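PDB 4L6D: 5-carboxyvanillate decarboxylase from Sphingomonas paucimobilis, which probably removes the carboxyl group at position 5 of 5-carboxyvanillate to give vanillate, as a metal-dependent carboxy-lyase of amidohydrolase fold. Local coordinates for residues I129-V132 with A133-R137; N97-M100 with A101-V104. One frame throughout, in Å; residues are numbered along the deposited sequence.

Interaction 1 (I129-V132 with A133-R137); sequences IERV and ATQLR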
# COMPACT_ATOMS: atom_id res chain seq x y z
N ILE A 129 -26.07 -0.07 -16.40
CA ILE A 129 -24.79 -0.06 -17.11
C ILE A 129 -25.03 -0.14 -18.61
O ILE A 129 -24.42 0.62 -19.37
CB ILE A 129 -23.88 -1.19 -16.59
CG1 ILE A 129 -23.37 -0.82 -15.20
CG2 ILE A 129 -22.71 -1.46 -17.55
CD1 ILE A 129 -22.89 -1.98 -14.37
N GLU A 130 -25.92 -1.02 -19.04
CA GLU A 130 -26.26 -1.12 -20.46
C GLU A 130 -26.84 0.20 -20.97
O GLU A 130 -26.50 0.65 -22.06
CB GLU A 130 -27.22 -2.27 -20.72
CG GLU A 130 -27.71 -2.33 -22.16
CD GLU A 130 -28.56 -3.55 -22.45
OE1 GLU A 130 -29.15 -3.61 -23.54
OE2 GLU A 130 -28.63 -4.46 -21.59
N ARG A 131 -27.72 0.82 -20.18
CA ARG A 131 -28.32 2.09 -20.59
C ARG A 131 -27.26 3.20 -20.71
O ARG A 131 -27.30 4.00 -21.65
CB ARG A 131 -29.43 2.51 -19.62
CG ARG A 131 -30.27 3.69 -20.09
CD ARG A 131 -31.35 4.08 -19.08
NE ARG A 131 -30.78 4.80 -17.94
CZ ARG A 131 -30.75 6.12 -17.82
NH1 ARG A 131 -30.20 6.67 -16.75
NH2 ARG A 131 -31.28 6.90 -18.76
N VAL A 132 -26.33 3.24 -19.77
CA VAL A 132 -25.24 4.21 -19.79
C VAL A 132 -24.43 4.08 -21.08
O VAL A 132 -24.11 5.08 -21.73
CB VAL A 132 -24.32 4.03 -18.55
CG1 VAL A 132 -23.00 4.76 -18.71
CG2 VAL A 132 -25.05 4.51 -17.29
N ALA A 133 -24.14 2.84 -21.46
CA ALA A 133 -23.33 2.56 -22.64
C ALA A 133 -24.05 2.84 -23.95
O ALA A 133 -23.49 3.49 -24.83
CB ALA A 133 -22.84 1.11 -22.60
N THR A 134 -25.29 2.37 -24.06
CA THR A 134 -25.97 2.36 -25.36
C THR A 134 -26.95 3.49 -25.60
O THR A 134 -27.19 3.86 -26.75
CB THR A 134 -26.70 1.02 -25.60
OG1 THR A 134 -27.80 0.89 -24.70
CG2 THR A 134 -25.75 -0.14 -25.40
N GLN A 135 -27.54 4.03 -24.53
CA GLN A 135 -28.55 5.07 -24.69
C GLN A 135 -27.99 6.45 -24.35
O GLN A 135 -28.12 7.38 -25.14
CB GLN A 135 -29.79 4.75 -23.85
CG GLN A 135 -30.41 3.37 -24.15
CD GLN A 135 -30.69 3.14 -25.62
OE1 GLN A 135 -30.33 2.10 -26.18
NE2 GLN A 135 -31.35 4.09 -26.27
N LEU A 136 -27.36 6.57 -23.18
CA LEU A 136 -26.72 7.82 -22.78
C LEU A 136 -25.40 8.03 -23.52
O LEU A 136 -24.93 9.16 -23.68
CB LEU A 136 -26.47 7.85 -21.28
CG LEU A 136 -27.75 7.81 -20.45
CD1 LEU A 136 -27.40 7.89 -18.98
CD2 LEU A 136 -28.67 8.94 -20.84
N ARG A 137 -24.80 6.93 -23.95
CA ARG A 137 -23.53 6.96 -24.68
C ARG A 137 -22.44 7.69 -23.89
O ARG A 137 -21.61 8.42 -24.45
CB ARG A 137 -23.71 7.54 -26.08
CG ARG A 137 -24.46 6.60 -27.03
CD ARG A 137 -25.02 7.33 -28.24
NE ARG A 137 -26.34 7.90 -27.95
CZ ARG A 137 -27.50 7.33 -28.28
NH1 ARG A 137 -27.51 6.17 -28.92
NH2 ARG A 137 -28.64 7.91 -27.96

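Interaction 2 (N97-M100 with A101-V104); sequences NDLM and AQTV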
# COMPACT_ATOMS: atom_id res chain seq x y z
N ASN A 97 -27.03 9.76 -13.58
CA ASN A 97 -26.53 9.45 -14.92
C ASN A 97 -27.20 10.29 -16.00
O ASN A 97 -26.55 10.75 -16.94
CB ASN A 97 -26.69 7.96 -15.24
CG ASN A 97 -25.72 7.10 -14.46
OD1 ASN A 97 -24.71 7.58 -13.96
ND2 ASN A 97 -26.02 5.81 -14.37
N ASP A 98 -28.51 10.51 -15.87
CA ASP A 98 -29.20 11.41 -16.79
C ASP A 98 -28.61 12.81 -16.68
O ASP A 98 -28.39 13.48 -17.69
CB ASP A 98 -30.69 11.48 -16.48
CG ASP A 98 -31.44 10.26 -16.94
OD1 ASP A 98 -30.88 9.47 -17.73
OD2 ASP A 98 -32.62 10.11 -16.55
N LEU A 99 -28.35 13.26 -15.46
CA LEU A 99 -27.81 14.60 -15.26
C LEU A 99 -26.37 14.70 -15.77
O LEU A 99 -25.98 15.72 -16.34
CB LEU A 99 -27.91 15.01 -13.78
CG LEU A 99 -29.34 15.29 -13.32
CD1 LEU A 99 -29.40 15.50 -11.82
CD2 LEU A 99 -29.90 16.51 -14.04
N MET A 100 -25.60 13.64 -15.58
CA MET A 100 -24.25 13.58 -16.15
C MET A 100 -24.29 13.69 -17.68
O MET A 100 -23.55 14.48 -18.27
CB MET A 100 -23.54 12.29 -15.74
CG MET A 100 -22.13 12.17 -16.33
SD MET A 100 -20.97 13.33 -15.58
CE MET A 100 -20.64 12.50 -14.02
N ALA A 101 -25.15 12.91 -18.32
CA ALA A 101 -25.26 12.98 -19.78
C ALA A 101 -25.70 14.36 -20.26
O ALA A 101 -25.19 14.86 -21.27
CB ALA A 101 -26.21 11.89 -20.31
N GLN A 102 -26.61 14.99 -19.54
CA GLN A 102 -27.08 16.31 -19.92
C GLN A 102 -26.01 17.37 -19.71
O GLN A 102 -25.89 18.31 -20.50
CB GLN A 102 -28.37 16.67 -19.17
CG GLN A 102 -29.55 15.84 -19.64
CD GLN A 102 -30.77 15.91 -18.73
OE1 GLN A 102 -30.92 16.83 -17.93
NE2 GLN A 102 -31.64 14.92 -18.84
N THR A 103 -25.22 17.21 -18.65
CA THR A 103 -24.09 18.10 -18.41
C THR A 103 -23.06 18.00 -19.53
O THR A 103 -22.58 19.00 -20.06
CB THR A 103 -23.43 17.78 -17.07
OG1 THR A 103 -24.37 18.06 -16.03
CG2 THR A 103 -22.17 18.62 -16.87
N VAL A 104 -22.73 16.77 -19.89
CA VAL A 104 -21.80 16.54 -20.98
C VAL A 104 -22.30 17.12 -22.30
O VAL A 104 -21.57 17.82 -23.01
CB VAL A 104 -21.48 15.04 -21.11
CG1 VAL A 104 -20.79 14.74 -22.44
CG2 VAL A 104 -20.62 14.60 -19.94
O HOH W 1 -30.22 12.49 -20.47

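Interaction 1 (I129-V132 with A133-R137)
Leu-136 sets its CD1 methyl over one face of the Arg-131 guanidinium, 3.8 Å from NH1 and nearer the rim of the group than its centre, while CD2 lies 3.9 Å from NH2. Arg-131 presents that face by running out extended and then bending at chi3 (75°). On the way, CG of Arg-131 passes CB of Gln-135 at 3.9 Å, the two side chains crossing at about a right angle. The charged end is gripped elsewhere: NH1 by Glu-128 and NH2 by Asp-98 of helix 86-106. Arginine suits the place, with an apolar stem for Gln-135 and a cation for two carboxylates; leucine offers methyls to its face. Shortening Arg-131 to an alanine is likely to leave both carboxylates without the cation they share and remove part of the surface against which Leu-136 lies. Thr-134 OG1 lies 3.0 Å from Glu-130 O, although its proton may go instead to Gln-135 OE1. Arg-131 O accepts from Gln-135 N and also from Leu-136 N (3.0 Å, 168°), and Arg-137 follows with positive phi. This pi-type turn, common at helix C-termini, lies in the last part of helix 122-134, whose beta-alpha-beta unit leads to strand 140-144 of the TIM barrel.

Interaction 2 (N97-M100 with A101-V104)
Gln-102 lays the aliphatic part of its side chain over the backbone carbonyl of Asp-98, one turn earlier, with CG 3.3 Å from Asp-98 O. CG stands beside the backbone N (chi1 -70°) and the chain then runs extended, which carries the amide back along the helix surface. There NE2 donates to a water at 3.3 Å, and that water makes a weak bond to Asp-98 O; on the other branch OE1 comes 4.0 Å from CD2 of Leu-99, the two side chains crossing at a slant. A long polar residue suits this exposed face, since it shields a backbone carbonyl while its amide meets solvent.

Thr-103 uses its short side chain differently. OG1 donates to Leu-99 O at 2.9 Å, and the backbone N of Thr-103 donates to the same oxygen at 2.9 Å, the two arriving from opposite faces of the carbonyl plane. With OG1 beside its own backbone N (chi1 -65°), the hydroxyl folds back onto the helix and gives its proton to an acceptor within it. Val-104, with no hydroxyl to donate, merely rests its CG2 3.4 Å from Met-100 O, the oxygen its backbone N bonds.

Met-100 and Asn-97 turn toward the barrel and the next helix. Met-100 packs on Leu-74 of strand 71-76, a fitting place for a long, flexible apolar chain. Buried Asn-97 satisfies both ends of its amide, ND2 with Glu-128 and OD1 with the backbone N of Thr-116. Ala-101, whose CB lies 3.6 Å from Asn-97 O, keeps the surface low where Leu-136 packs. A solvent-facing side, with Gln-102, and a packed side, with Asn-97 and Met-100, make this an outer amphipathic helix of a TIM barrel, the one between strands 71-76 and 111-115.

In the fold
Interactions 1 and 2 sit on neighbouring outer helices of the barrel, their centres 12 Å apart, and meet directly. A salt bridge joins Arg-131 NH2 to Asp-98 OD1 at 2.8 Å; Asp-98 also pairs through OD2 with Arg-94, which lines the site of a second vanillate, separate from the one beside the manganese site. Beside the salt bridge the packing is close: CG2 of Val-132 lies 3.3 Å from ND2 of Asn-97, and CD1 of Leu-136 lies 3.6 Å from Asn-97 O. Neither contact supplies a ligand of the manganese held by Glu-8, His-174 and Asp-297. A different manganese ion lies about 4 Å from the side chain of Arg-137, too far for that side chain to coordinate it directly.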